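Local coordinates for protein Asp/Glu-specific dipeptidyl-peptidase (PDB 5JXF) that cleaves dipeptides from the N-terminus of oligopeptides as a serine peptidase of family S46, strictly requiring an acidic residue at the P1 position, at residues I107-S112 with F454-N459; V319-M324 with G619-D624; E445-S450 with A509-L514. All coordinates share one frame; numbering follows the deposited sequence.

Contact 1. Residues I107-S112 with F454-N459; sequences IQNHSS and FFKDFN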
ATOM      1  N   ILE A 107     -22.123  16.956 -14.736  1.00 51.16           N
ATOM      2  CA  ILE A 107     -20.934  17.546 -15.343  1.00 51.89           C
ATOM      3  C   ILE A 107     -20.598  16.888 -16.689  1.00 51.36           C
ATOM      4  O   ILE A 107     -20.356  17.588 -17.683  1.00 54.05           O
ATOM      5  CB  ILE A 107     -19.722  17.452 -14.398  1.00 54.35           C
ATOM      6  CG1 ILE A 107     -19.963  18.319 -13.171  1.00 54.86           C
ATOM      7  CG2 ILE A 107     -18.465  17.911 -15.103  1.00 54.55           C
ATOM      8  CD1 ILE A 107     -19.302  17.809 -11.949  1.00 46.26           C
ATOM      9  N   GLN A 108     -20.592  15.551 -16.720  1.00 52.50           N
ATOM     10  CA  GLN A 108     -20.284  14.808 -17.950  1.00 59.42           C
ATOM     11  C   GLN A 108     -21.295  15.155 -19.005  1.00 63.56           C
ATOM     12  O   GLN A 108     -20.968  15.270 -20.186  1.00 64.53           O
ATOM     13  CB  GLN A 108     -20.298  13.288 -17.725  1.00 66.38           C
ATOM     14  CG  GLN A 108     -19.931  12.452 -18.971  1.00 68.25           C
ATOM     15  CD  GLN A 108     -21.141  12.015 -19.811  1.00 68.95           C
ATOM     16  OE1 GLN A 108     -22.299  12.131 -19.386  1.00 61.53           O
ATOM     17  NE2 GLN A 108     -20.868  11.498 -21.007  1.00 66.04           N
ATOM     18  N   ASN A 109     -22.540  15.312 -18.565  1.00 67.18           N
ATOM     19  CA  ASN A 109     -23.607  15.633 -19.486  1.00 72.89           C
ATOM     20  C   ASN A 109     -23.391  17.009 -20.130  1.00 66.98           C
ATOM     21  O   ASN A 109     -23.725  17.155 -21.308  1.00 68.66           O
ATOM     22  CB  ASN A 109     -24.979  15.567 -18.808  1.00 75.09           C
ATOM     23  CG  ASN A 109     -26.123  15.699 -19.804  1.00 85.01           C
ATOM     24  OD1 ASN A 109     -26.123  15.061 -20.865  1.00 86.97           O
ATOM     25  ND2 ASN A 109     -27.109  16.524 -19.466  1.00 90.83           N
ATOM     26  N   HIS A 110     -22.834  18.021 -19.440  1.00 59.61           N
ATOM     27  CA  HIS A 110     -22.593  19.211 -20.263  1.00 67.38           C
ATOM     28  C   HIS A 110     -21.130  19.317 -20.697  1.00 71.94           C
ATOM     29  O   HIS A 110     -20.678  20.402 -21.051  1.00 77.66           O
ATOM     30  CB  HIS A 110     -22.985  20.566 -19.634  1.00 71.30           C
ATOM     31  CG  HIS A 110     -24.305  20.572 -18.916  1.00 75.34           C
ATOM     32  ND1 HIS A 110     -25.141  21.674 -18.947  1.00 76.72           N
ATOM     33  CD2 HIS A 110     -24.802  19.764 -17.971  1.00 73.56           C
ATOM     34  CE1 HIS A 110     -26.182  21.450 -18.167  1.00 73.08           C
ATOM     35  NE2 HIS A 110     -25.976  20.327 -17.508  1.00 74.21           N
ATOM     36  N   SER A 111     -20.370  18.232 -20.656  1.00 69.54           N
ATOM     37  CA  SER A 111     -18.999  18.333 -21.145  1.00 74.82           C
ATOM     38  C   SER A 111     -18.922  17.903 -22.608  1.00 77.44           C
ATOM     39  O   SER A 111     -19.776  17.166 -23.103  1.00 70.16           O
ATOM     40  CB  SER A 111     -18.063  17.493 -20.280  1.00 74.63           C
ATOM     41  OG  SER A 111     -18.023  18.020 -18.966  1.00 74.45           O
ATOM     42  N   SER A 112     -17.899  18.400 -23.294  1.00 82.00           N
ATOM     43  CA  SER A 112     -17.616  18.052 -24.682  1.00 81.74           C
ATOM     44  C   SER A 112     -16.125  18.287 -24.927  1.00 81.84           C
ATOM     45  O   SER A 112     -15.370  18.500 -23.980  1.00 76.36           O
ATOM     46  CB  SER A 112     -18.468  18.877 -25.650  1.00 80.01           C
ATOM     47  OG  SER A 112     -18.118  20.246 -25.584  1.00 76.47           O
ATOM     48  N   PHE A 454     -28.002   8.147 -24.742  1.00 81.50           N
ATOM     49  CA  PHE A 454     -27.424   6.810 -24.796  1.00 74.52           C
ATOM     50  C   PHE A 454     -26.411   6.719 -25.934  1.00 78.56           C
ATOM     51  O   PHE A 454     -25.300   6.212 -25.752  1.00 82.75           O
ATOM     52  CB  PHE A 454     -28.512   5.743 -24.972  1.00 68.25           C
ATOM     53  CG  PHE A 454     -27.973   4.344 -25.196  1.00 74.01           C
ATOM     54  CD1 PHE A 454     -27.707   3.506 -24.125  1.00 76.41           C
ATOM     55  CD2 PHE A 454     -27.734   3.864 -26.485  1.00 73.51           C
ATOM     56  CE1 PHE A 454     -27.215   2.215 -24.334  1.00 72.27           C
ATOM     57  CE2 PHE A 454     -27.241   2.582 -26.691  1.00 70.07           C
ATOM     58  CZ  PHE A 454     -26.983   1.761 -25.616  1.00 68.78           C
ATOM     59  N   PHE A 455     -26.806   7.209 -27.106  1.00 77.72           N
ATOM     60  CA  PHE A 455     -25.949   7.158 -28.285  1.00 81.75           C
ATOM     61  C   PHE A 455     -24.889   8.258 -28.306  1.00 80.76           C
ATOM     62  O   PHE A 455     -23.884   8.120 -29.004  1.00 78.32           O
ATOM     63  CB  PHE A 455     -26.791   7.229 -29.561  1.00 82.16           C
ATOM     64  CG  PHE A 455     -27.499   5.953 -29.875  1.00 83.78           C
ATOM     65  CD1 PHE A 455     -26.808   4.880 -30.420  1.00 83.95           C
ATOM     66  CD2 PHE A 455     -28.851   5.812 -29.605  1.00 86.03           C
ATOM     67  CE1 PHE A 455     -27.453   3.692 -30.702  1.00 86.47           C
ATOM     68  CE2 PHE A 455     -29.510   4.625 -29.884  1.00 88.39           C
ATOM     69  CZ  PHE A 455     -28.809   3.561 -30.433  1.00 89.89           C
ATOM     70  N   LYS A 456     -25.113   9.341 -27.558  1.00 79.69           N
ATOM     71  CA  LYS A 456     -24.084  10.363 -27.390  1.00 84.06           C
ATOM     72  C   LYS A 456     -22.877   9.755 -26.678  1.00 80.34           C
ATOM     73  O   LYS A 456     -21.742  10.125 -26.946  1.00 82.32           O
ATOM     74  CB  LYS A 456     -24.618  11.583 -26.614  1.00 79.84           C
ATOM     75  CG  LYS A 456     -23.543  12.639 -26.266  1.00 75.34           C
ATOM     76  CD  LYS A 456     -24.135  13.994 -25.838  1.00 72.66           C
ATOM     77  CE  LYS A 456     -24.892  13.937 -24.507  1.00 74.36           C
ATOM     78  NZ  LYS A 456     -24.036  13.706 -23.303  1.00 74.47           N
ATOM     79  N   ASP A 457     -23.137   8.801 -25.786  1.00 78.18           N
ATOM     80  CA  ASP A 457     -22.097   8.212 -24.948  1.00 75.17           C
ATOM     81  C   ASP A 457     -21.738   6.798 -25.411  1.00 78.05           C
ATOM     82  O   ASP A 457     -20.871   6.137 -24.831  1.00 76.13           O
ATOM     83  CB  ASP A 457     -22.545   8.189 -23.481  1.00 69.25           C
ATOM     84  CG  ASP A 457     -22.985   9.561 -22.979  1.00 72.24           C
ATOM     85  OD1 ASP A 457     -22.574  10.578 -23.576  1.00 73.07           O
ATOM     86  OD2 ASP A 457     -23.737   9.629 -21.980  1.00 75.01           O
ATOM     87  N   PHE A 458     -22.411   6.336 -26.458  1.00 79.44           N
ATOM     88  CA  PHE A 458     -22.179   4.993 -26.967  1.00 80.73           C
ATOM     89  C   PHE A 458     -21.065   4.982 -28.002  1.00 79.45           C
ATOM     90  O   PHE A 458     -21.081   5.751 -28.966  1.00 80.07           O
ATOM     91  CB  PHE A 458     -23.455   4.407 -27.578  1.00 81.18           C
ATOM     92  CG  PHE A 458     -23.264   3.039 -28.174  1.00 83.38           C
ATOM     93  CD1 PHE A 458     -23.207   1.917 -27.364  1.00 87.04           C
ATOM     94  CD2 PHE A 458     -23.132   2.873 -29.547  1.00 83.56           C
ATOM     95  CE1 PHE A 458     -23.030   0.654 -27.910  1.00 87.44           C
ATOM     96  CE2 PHE A 458     -22.953   1.614 -30.097  1.00 86.85           C
ATOM     97  CZ  PHE A 458     -22.904   0.504 -29.278  1.00 87.05           C
ATOM     98  N   ASN A 459     -20.098   4.102 -27.795  1.00 77.73           N
ATOM     99  CA  ASN A 459     -19.035   3.920 -28.765  1.00 79.43           C
ATOM    100  C   ASN A 459     -19.076   2.486 -29.269  1.00 79.06           C
ATOM    101  O   ASN A 459     -18.805   1.554 -28.511  1.00 74.44           O
ATOM    102  CB  ASN A 459     -17.674   4.252 -28.150  1.00 83.11           C
ATOM    103  CG  ASN A 459     -16.570   4.356 -29.190  1.00 88.21           C
ATOM    104  OD1 ASN A 459     -15.992   3.351 -29.602  1.00 91.95           O
ATOM    105  ND2 ASN A 459     -16.276   5.579 -29.620  1.00 87.40           N
TER
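Gln108 and Asp457 approach from opposite directions, and only the amide nitrogen of the glutamine bonds to the carboxylate. Gln108 NE2 lies 3.2 Å from Asp457 OD1, a weak hydrogen bond with an N-H...O angle of 155°. The two flat groups are turned 75° against each other, so they do not pair side by side. The glutamine side chain starts with CG anti to the backbone N and bends at chi2 (-93°), which brings the amide across the gap. Its NE2 has a stronger acceptor in the carbonyl oxygen of Ile332, on helix 328-357, so Asp457 is its second partner.

Beside this pair, Lys456 brings its amine to Asn109. NZ is 3.5 Å from Asn109 OD1, again a weak bond, and the two side chains cross at about a right angle. The same NZ forms a salt bridge with Asp457, NZ to OD1 3.5 Å, the lysine chain folding back at chi3 and chi4. Asp457 OD1 is therefore shared by an amide and an ammonium group, and the nearby positive charge would probably help keep the carboxylate ionised.

Each segment holds the last turn of a helix and the loop that follows it: helix 100-109, which carries the probable charge-relay histidine His101 near its start, and helix 452-456 of the helical part of this S46 peptidase. The contact thus bridges the catalytic and helical portions, with the side chains of Gln108 and His101 about 11 Å apart. Ser111 helps fix the chain turn: its OG donates to Ile107 O at 2.7 Å from above the carbonyl plane, and the same OG accepts from the backbone N of Leu118. In the other segment, the carbonyl oxygens of Lys456 and Asp457 accept from Gln333 NE2 and Lys337 NZ of helix 328-357.

Contact 2. Residues V319-M324 with G619-D624; sequences VQDGFM and GDYEFD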
ATOM      1  N   VAL A 319     -11.347  -3.441 -20.513  1.00 73.62           N
ATOM      2  CA  VAL A 319     -11.576  -3.034 -21.896  1.00 76.77           C
ATOM      3  C   VAL A 319     -11.817  -1.534 -22.001  1.00 75.52           C
ATOM      4  O   VAL A 319     -11.224  -0.854 -22.839  1.00 81.84           O
ATOM      5  CB  VAL A 319     -12.771  -3.776 -22.525  1.00 80.44           C
ATOM      6  CG1 VAL A 319     -13.104  -3.184 -23.892  1.00 77.36           C
ATOM      7  CG2 VAL A 319     -12.467  -5.271 -22.639  1.00 84.78           C
ATOM      8  N   GLN A 320     -12.668  -1.013 -21.126  1.00 67.24           N
ATOM      9  CA  GLN A 320     -13.044   0.386 -21.194  1.00 66.11           C
ATOM     10  C   GLN A 320     -11.881   1.302 -20.822  1.00 66.68           C
ATOM     11  O   GLN A 320     -11.633   2.296 -21.508  1.00 66.88           O
ATOM     12  CB  GLN A 320     -14.256   0.650 -20.290  1.00 68.64           C
ATOM     13  CG  GLN A 320     -15.529   0.089 -20.877  1.00 71.27           C
ATOM     14  CD  GLN A 320     -16.664   0.046 -19.889  1.00 70.31           C
ATOM     15  OE1 GLN A 320     -16.795   0.919 -19.029  1.00 69.13           O
ATOM     16  NE2 GLN A 320     -17.482  -0.987 -19.991  1.00 70.11           N
ATOM     17  N   ASP A 321     -11.178   0.970 -19.743  1.00 70.02           N
ATOM     18  CA  ASP A 321     -10.004   1.730 -19.318  1.00 72.57           C
ATOM     19  C   ASP A 321      -9.022   1.959 -20.479  1.00 74.16           C
ATOM     20  O   ASP A 321      -8.544   3.078 -20.689  1.00 77.96           O
ATOM     21  CB  ASP A 321      -9.299   1.013 -18.161  1.00 77.85           C
ATOM     22  CG  ASP A 321      -8.415   1.948 -17.336  1.00 84.43           C
ATOM     23  OD1 ASP A 321      -8.746   3.152 -17.213  1.00 80.69           O
ATOM     24  OD2 ASP A 321      -7.381   1.469 -16.811  1.00 91.18           O
ATOM     25  N   GLY A 322      -8.753   0.904 -21.241  1.00 75.61           N
ATOM     26  CA  GLY A 322      -7.852   0.986 -22.379  1.00 81.20           C
ATOM     27  C   GLY A 322      -8.220   2.089 -23.358  1.00 80.75           C
ATOM     28  O   GLY A 322      -7.398   2.944 -23.682  1.00 79.66           O
ATOM     29  N   PHE A 323      -9.465   2.078 -23.823  1.00 77.13           N
ATOM     30  CA  PHE A 323      -9.920   3.066 -24.797  1.00 80.59           C
ATOM     31  C   PHE A 323      -9.952   4.490 -24.242  1.00 80.46           C
ATOM     32  O   PHE A 323      -9.762   5.455 -24.986  1.00 77.22           O
ATOM     33  CB  PHE A 323     -11.308   2.703 -25.321  1.00 76.67           C
ATOM     34  CG  PHE A 323     -11.315   1.560 -26.293  1.00 80.26           C
ATOM     35  CD1 PHE A 323     -11.489   0.260 -25.852  1.00 81.33           C
ATOM     36  CD2 PHE A 323     -11.150   1.791 -27.649  1.00 79.21           C
ATOM     37  CE1 PHE A 323     -11.502  -0.788 -26.747  1.00 85.78           C
ATOM     38  CE2 PHE A 323     -11.161   0.748 -28.548  1.00 79.73           C
ATOM     39  CZ  PHE A 323     -11.334  -0.544 -28.098  1.00 84.43           C
ATOM     40  N   MET A 324     -10.198   4.620 -22.943  1.00 78.43           N
ATOM     41  CA  MET A 324     -10.330   5.935 -22.323  1.00 71.09           C
ATOM     42  C   MET A 324      -8.973   6.586 -22.012  1.00 71.12           C
ATOM     43  O   MET A 324      -8.863   7.810 -21.996  1.00 64.42           O
ATOM     44  CB  MET A 324     -11.158   5.836 -21.048  1.00 63.93           C
ATOM     45  CG  MET A 324     -12.568   5.320 -21.273  1.00 63.83           C
ATOM     46  SD  MET A 324     -13.343   4.812 -19.728  1.00 64.54           S
ATOM     47  CE  MET A 324     -13.506   6.387 -18.913  1.00 52.83           C
ATOM     48  N   GLY A 619       1.384  14.403 -14.989  1.00 74.57           N
ATOM     49  CA  GLY A 619       0.698  13.932 -16.182  1.00 74.23           C
ATOM     50  C   GLY A 619       0.061  12.559 -16.076  1.00 68.99           C
ATOM     51  O   GLY A 619      -0.326  11.973 -17.083  1.00 70.35           O
ATOM     52  N   ASP A 620      -0.042  12.042 -14.857  1.00 66.84           N
ATOM     53  CA  ASP A 620      -0.670  10.746 -14.631  1.00 72.00           C
ATOM     54  C   ASP A 620      -2.207  10.781 -14.767  1.00 68.11           C
ATOM     55  O   ASP A 620      -2.862  11.756 -14.402  1.00 69.46           O
ATOM     56  CB  ASP A 620      -0.281  10.218 -13.252  1.00 71.65           C
ATOM     57  CG  ASP A 620      -0.834   8.840 -12.982  1.00 76.40           C
ATOM     58  OD1 ASP A 620      -1.972   8.744 -12.466  1.00 74.86           O
ATOM     59  OD2 ASP A 620      -0.132   7.851 -13.291  1.00 80.23           O
ATOM     60  N   TYR A 621      -2.758   9.700 -15.311  1.00 64.75           N
ATOM     61  CA  TYR A 621      -4.204   9.515 -15.480  1.00 66.80           C
ATOM     62  C   TYR A 621      -4.982   9.840 -14.194  1.00 65.73           C
ATOM     63  O   TYR A 621      -5.963  10.591 -14.219  1.00 66.39           O
ATOM     64  CB  TYR A 621      -4.483   8.074 -15.926  1.00 62.10           C
ATOM     65  CG  TYR A 621      -5.873   7.821 -16.480  1.00 67.80           C
ATOM     66  CD1 TYR A 621      -6.239   8.282 -17.739  1.00 70.50           C
ATOM     67  CD2 TYR A 621      -6.816   7.124 -15.738  1.00 59.84           C
ATOM     68  CE1 TYR A 621      -7.511   8.052 -18.250  1.00 66.85           C
ATOM     69  CE2 TYR A 621      -8.085   6.885 -16.236  1.00 64.38           C
ATOM     70  CZ  TYR A 621      -8.429   7.351 -17.489  1.00 69.28           C
ATOM     71  OH  TYR A 621      -9.695   7.112 -17.972  1.00 68.12           O
ATOM     72  N   GLU A 622      -4.509   9.300 -13.072  1.00 64.18           N
ATOM     73  CA  GLU A 622      -5.189   9.430 -11.787  1.00 60.99           C
ATOM     74  C   GLU A 622      -4.579  10.480 -10.853  1.00 57.08           C
ATOM     75  O   GLU A 622      -5.301  11.262 -10.241  1.00 57.47           O
ATOM     76  CB  GLU A 622      -5.210   8.075 -11.072  1.00 65.88           C
ATOM     77  CG  GLU A 622      -5.736   6.914 -11.923  1.00 76.48           C
ATOM     78  CD  GLU A 622      -5.621   5.562 -11.218  1.00 83.31           C
ATOM     79  OE1 GLU A 622      -4.845   5.462 -10.243  1.00 77.27           O
ATOM     80  OE2 GLU A 622      -6.311   4.604 -11.634  1.00 89.16           O
ATOM     81  N   PHE A 623      -3.254  10.505 -10.726  1.00 53.06           N
ATOM     82  CA  PHE A 623      -2.650  11.338  -9.688  1.00 54.19           C
ATOM     83  C   PHE A 623      -1.949  12.596 -10.195  1.00 57.55           C
ATOM     84  O   PHE A 623      -1.123  13.162  -9.477  1.00 51.45           O
ATOM     85  CB  PHE A 623      -1.640  10.529  -8.868  1.00 58.45           C
ATOM     86  CG  PHE A 623      -2.240   9.377  -8.115  1.00 57.71           C
ATOM     87  CD1 PHE A 623      -2.803   9.563  -6.859  1.00 57.02           C
ATOM     88  CD2 PHE A 623      -2.229   8.103  -8.654  1.00 54.65           C
ATOM     89  CE1 PHE A 623      -3.351   8.491  -6.147  1.00 50.31           C
ATOM     90  CE2 PHE A 623      -2.773   7.022  -7.951  1.00 49.27           C
ATOM     91  CZ  PHE A 623      -3.341   7.229  -6.692  1.00 52.35           C
ATOM     92  N   ASP A 624      -2.263  13.044 -11.405  1.00 52.58           N
ATOM     93  CA  ASP A 624      -1.792  14.364 -11.835  1.00 57.94           C
ATOM     94  C   ASP A 624      -2.482  15.441 -10.984  1.00 57.21           C
ATOM     95  O   ASP A 624      -3.573  15.217 -10.469  1.00 56.62           O
ATOM     96  CB  ASP A 624      -2.064  14.575 -13.328  1.00 61.79           C
ATOM     97  CG  ASP A 624      -1.382  15.808 -13.891  1.00 71.10           C
ATOM     98  OD1 ASP A 624      -0.538  16.422 -13.196  1.00 73.98           O
ATOM     99  OD2 ASP A 624      -1.676  16.149 -15.054  1.00 77.66           O
TER
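Tyr621 reaches from its loop to helix 295-325 and carries this whole contact, meeting Asp321 and Met324, which lie one turn apart. Its CG is anti to the backbone N (chi1 -165°), an orientation that sends the ring outward from the loop to the helix.

The van der Waals part is made by the phenol end. Tyr621 OH packs on Met324 CB at 3.6 Å, and the methionine, bent at chi3, brings CE to 4.0 Å from the same OH. Met324 O sits at the ring edge, 4.0 Å from Tyr621 CE1.

Among polar groups, Asp321 OD1 approaches Tyr621 CE2 to 3.9 Å, with carboxylate and ring planes 72° apart; no hydrogen bond crosses the contact. The other oxygen, Asp321 OD2, forms a salt bridge with Arg325. Arg325 and Lys331 both make cation-pi contacts with the Tyr621 ring, and an alanine in place of the tyrosine would probably strip these two cations of their aromatic partner and open a gap beside Met324.

Within the loop, Asp620 OD1 accepts from Glu622 N at 2.7 Å and from Phe623 N at 2.8 Å, the two donors lying on opposite faces of the carboxylate plane. This is an Asx turn extended to an Asx motif, and it shapes the loop between helices 609-615 and 627-635 that presents Tyr621 to helix 295-325.

Contact 3. Residues E445-S450 with A509-L514; sequences ENLIKS and ANFKAL
Ile448 and Phe511 form the centre of this contact, each burying more surface against the opposite segment than any other residue of its own. Ile448 CG1 lies 3.9 Å from Phe511 CE2, the two side chains crossing obliquely, and the isoleucine's own CA is 4.0 Å from CE2, in the plane of the ring at its edge. The aromatic thus pushes its far rim right up to the backbone of the other helix. It can do so because its CG stands anti to the backbone N (chi1 179°), which carries the ring straight out across the gap.

Leu447 takes the ring's outermost atom. Its CD2 touches Phe511 CZ at 3.8 Å, also in the ring plane, and its side chain runs at about a right angle to that of the phenylalanine. Neighbouring residues of helix 437-450 therefore receive adjacent atoms along one rim of the ring.

The contact is an almost exactly antiparallel packing of two helical segments, at 176° with axes 10.7 Å apart at closest approach, within the helical part of this S46 peptidase and far from the probable catalytic residues. Helix 417-435 also packs here: Leu421 touches Phe511, while Leu425 and Leu428 lie against Leu447.

Ile448 uses its second branch as well. CG2 rests 3.9 Å from Lys512 CG, so that the lysine contributes the aliphatic base of its side chain; beyond CG the chain runs on fully extended, and the lysine as a whole is exposed. Ile448 also takes part through its backbone, its carbonyl oxygen accepting a hydrogen bond from the hydroxyl of Tyr508, at the start of helix 508-514. At the end of segment 445-450, Ser450 OG turns back to donate to Leu447 O at 2.8 Å.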
ATOM      1  N   GLU A 445     -42.042   5.577 -28.144  1.00 87.62           N
ATOM      2  CA  GLU A 445     -41.643   6.943 -28.476  1.00 87.65           C
ATOM      3  C   GLU A 445     -40.888   7.563 -27.312  1.00 86.40           C
ATOM      4  O   GLU A 445     -40.004   8.398 -27.506  1.00 84.54           O
ATOM      5  CB  GLU A 445     -42.855   7.816 -28.838  1.00 89.93           C
ATOM      6  CG  GLU A 445     -43.594   7.422 -30.122  1.00 93.90           C
ATOM      7  CD  GLU A 445     -42.699   7.401 -31.356  1.00100.24           C
ATOM      8  OE1 GLU A 445     -41.814   8.276 -31.484  1.00102.77           O
ATOM      9  OE2 GLU A 445     -42.890   6.507 -32.210  1.00104.61           O
ATOM     10  N   ASN A 446     -41.237   7.152 -26.099  1.00 86.02           N
ATOM     11  CA  ASN A 446     -40.518   7.619 -24.927  1.00 82.04           C
ATOM     12  C   ASN A 446     -39.143   6.960 -24.837  1.00 78.92           C
ATOM     13  O   ASN A 446     -38.179   7.580 -24.385  1.00 76.81           O
ATOM     14  CB  ASN A 446     -41.325   7.357 -23.655  1.00 84.99           C
ATOM     15  CG  ASN A 446     -40.596   7.814 -22.403  1.00 90.61           C
ATOM     16  OD1 ASN A 446     -39.903   7.030 -21.752  1.00 93.67           O
ATOM     17  ND2 ASN A 446     -40.735   9.096 -22.069  1.00 88.55           N
ATOM     18  N   LEU A 447     -39.054   5.708 -25.280  1.00 80.08           N
ATOM     19  CA  LEU A 447     -37.778   4.999 -25.314  1.00 77.69           C
ATOM     20  C   LEU A 447     -36.826   5.627 -26.323  1.00 79.17           C
ATOM     21  O   LEU A 447     -35.624   5.732 -26.070  1.00 74.52           O
ATOM     22  CB  LEU A 447     -37.972   3.519 -25.650  1.00 74.62           C
ATOM     23  CG  LEU A 447     -36.660   2.772 -25.922  1.00 73.56           C
ATOM     24  CD1 LEU A 447     -35.832   2.609 -24.648  1.00 68.72           C
ATOM     25  CD2 LEU A 447     -36.918   1.436 -26.586  1.00 73.12           C
ATOM     26  N   ILE A 448     -37.370   6.045 -27.463  1.00 80.40           N
ATOM     27  CA  ILE A 448     -36.569   6.675 -28.509  1.00 81.18           C
ATOM     28  C   ILE A 448     -36.000   8.032 -28.079  1.00 79.76           C
ATOM     29  O   ILE A 448     -34.840   8.330 -28.345  1.00 78.17           O
ATOM     30  CB  ILE A 448     -37.391   6.860 -29.795  1.00 83.17           C
ATOM     31  CG1 ILE A 448     -37.842   5.501 -30.335  1.00 83.30           C
ATOM     32  CG2 ILE A 448     -36.584   7.621 -30.840  1.00 83.80           C
ATOM     33  CD1 ILE A 448     -38.791   5.590 -31.513  1.00 80.72           C
ATOM     34  N   LYS A 449     -36.806   8.855 -27.414  1.00 79.35           N
ATOM     35  CA  LYS A 449     -36.331  10.168 -26.989  1.00 82.50           C
ATOM     36  C   LYS A 449     -35.336  10.039 -25.835  1.00 81.52           C
ATOM     37  O   LYS A 449     -34.557  10.955 -25.569  1.00 81.66           O
ATOM     38  CB  LYS A 449     -37.501  11.082 -26.595  1.00 83.99           C
ATOM     39  CG  LYS A 449     -38.308  10.624 -25.388  1.00 83.63           C
ATOM     40  N   SER A 450     -35.354   8.899 -25.156  1.00 78.94           N
ATOM     41  CA  SER A 450     -34.454   8.698 -24.028  1.00 77.19           C
ATOM     42  C   SER A 450     -33.149   8.051 -24.482  1.00 75.49           C
ATOM     43  O   SER A 450     -32.157   8.067 -23.758  1.00 78.54           O
ATOM     44  CB  SER A 450     -35.109   7.842 -22.948  1.00 76.04           C
ATOM     45  OG  SER A 450     -35.204   6.494 -23.365  1.00 77.63           O
ATOM     46  N   ALA A 509     -29.644   6.972 -35.631  1.00 92.11           N
ATOM     47  CA  ALA A 509     -30.397   7.145 -36.863  1.00 93.13           C
ATOM     48  C   ALA A 509     -30.937   5.793 -37.295  1.00 96.48           C
ATOM     49  O   ALA A 509     -32.095   5.663 -37.701  1.00 94.06           O
ATOM     50  CB  ALA A 509     -29.525   7.744 -37.941  1.00 96.37           C
ATOM     51  N   ASN A 510     -30.076   4.787 -37.201  1.00 99.28           N
ATOM     52  CA  ASN A 510     -30.492   3.408 -37.360  1.00 95.73           C
ATOM     53  C   ASN A 510     -31.653   3.090 -36.409  1.00 92.75           C
ATOM     54  O   ASN A 510     -32.770   2.849 -36.867  1.00 96.20           O
ATOM     55  CB  ASN A 510     -29.301   2.471 -37.129  1.00 95.84           C
ATOM     56  CG  ASN A 510     -28.448   2.290 -38.378  1.00 98.69           C
ATOM     57  OD1 ASN A 510     -28.895   2.568 -39.492  1.00 97.16           O
ATOM     58  ND2 ASN A 510     -27.209   1.842 -38.193  1.00100.26           N
ATOM     59  N   PHE A 511     -31.393   3.116 -35.102  1.00 89.19           N
ATOM     60  CA  PHE A 511     -32.389   2.762 -34.080  1.00 85.72           C
ATOM     61  C   PHE A 511     -33.783   3.363 -34.300  1.00 89.08           C
ATOM     62  O   PHE A 511     -34.784   2.683 -34.068  1.00 87.14           O
ATOM     63  CB  PHE A 511     -31.884   3.163 -32.691  1.00 83.23           C
ATOM     64  CG  PHE A 511     -32.856   2.859 -31.571  1.00 77.14           C
ATOM     65  CD1 PHE A 511     -33.026   1.567 -31.108  1.00 75.86           C
ATOM     66  CD2 PHE A 511     -33.590   3.877 -30.975  1.00 76.83           C
ATOM     67  CE1 PHE A 511     -33.913   1.301 -30.078  1.00 76.33           C
ATOM     68  CE2 PHE A 511     -34.475   3.613 -29.945  1.00 73.01           C
ATOM     69  CZ  PHE A 511     -34.633   2.329 -29.498  1.00 73.32           C
ATOM     70  N   LYS A 512     -33.851   4.622 -34.738  1.00 90.06           N
ATOM     71  CA  LYS A 512     -35.135   5.273 -35.029  1.00 88.46           C
ATOM     72  C   LYS A 512     -35.875   4.589 -36.194  1.00 90.10           C
ATOM     73  O   LYS A 512     -37.107   4.461 -36.180  1.00 85.20           O
ATOM     74  CB  LYS A 512     -34.928   6.758 -35.360  1.00 86.41           C
ATOM     75  CG  LYS A 512     -34.586   7.673 -34.184  1.00 84.95           C
ATOM     76  CD  LYS A 512     -34.333   9.091 -34.703  1.00 86.46           C
ATOM     77  CE  LYS A 512     -34.010  10.078 -33.597  1.00 84.04           C
ATOM     78  NZ  LYS A 512     -33.636  11.415 -34.152  1.00 85.02           N
ATOM     79  N   ALA A 513     -35.116   4.162 -37.201  1.00 91.29           N
ATOM     80  CA  ALA A 513     -35.686   3.549 -38.397  1.00 96.06           C
ATOM     81  C   ALA A 513     -36.302   2.193 -38.074  1.00 98.87           C
ATOM     82  O   ALA A 513     -37.327   1.811 -38.645  1.00100.45           O
ATOM     83  CB  ALA A 513     -34.620   3.405 -39.483  1.00 97.01           C
ATOM     84  N   LEU A 514     -35.662   1.474 -37.155  1.00 95.24           N
ATOM     85  CA  LEU A 514     -36.141   0.171 -36.723  1.00 94.03           C
ATOM     86  C   LEU A 514     -37.503   0.292 -36.038  1.00 94.45           C
ATOM     87  O   LEU A 514     -38.339  -0.602 -36.145  1.00 96.78           O
ATOM     88  CB  LEU A 514     -35.129  -0.476 -35.778  1.00 89.92           C
ATOM     89  CG  LEU A 514     -35.306  -1.947 -35.397  1.00 91.22           C
ATOM     90  CD1 LEU A 514     -35.103  -2.854 -36.606  1.00 93.65           C
ATOM     91  CD2 LEU A 514     -34.343  -2.307 -34.276  1.00 92.27           C
TER

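Overall arrangement
The three contacts lie on the same side of the chain's centre. Contacts 1 and 3, centres about 17 Å apart, touch where Phe455 CZ packs on Phe511 CB at 3.8 Å; their helices 452-456 and 437-450 are consecutive. Contact 2 lies about 18 Å from contact 1 and 32 Å from contact 3, centre to centre, although the nearest atoms of contacts 1 and 2 are about 5 Å apart, without touching. Along the chain, contact 1 alternates with both others, while contact 3 is nested inside contact 2. Contact 3 is internal to the helical portion, whereas contacts 1 and 2 probably help set that portion against the part bearing the catalytic residues.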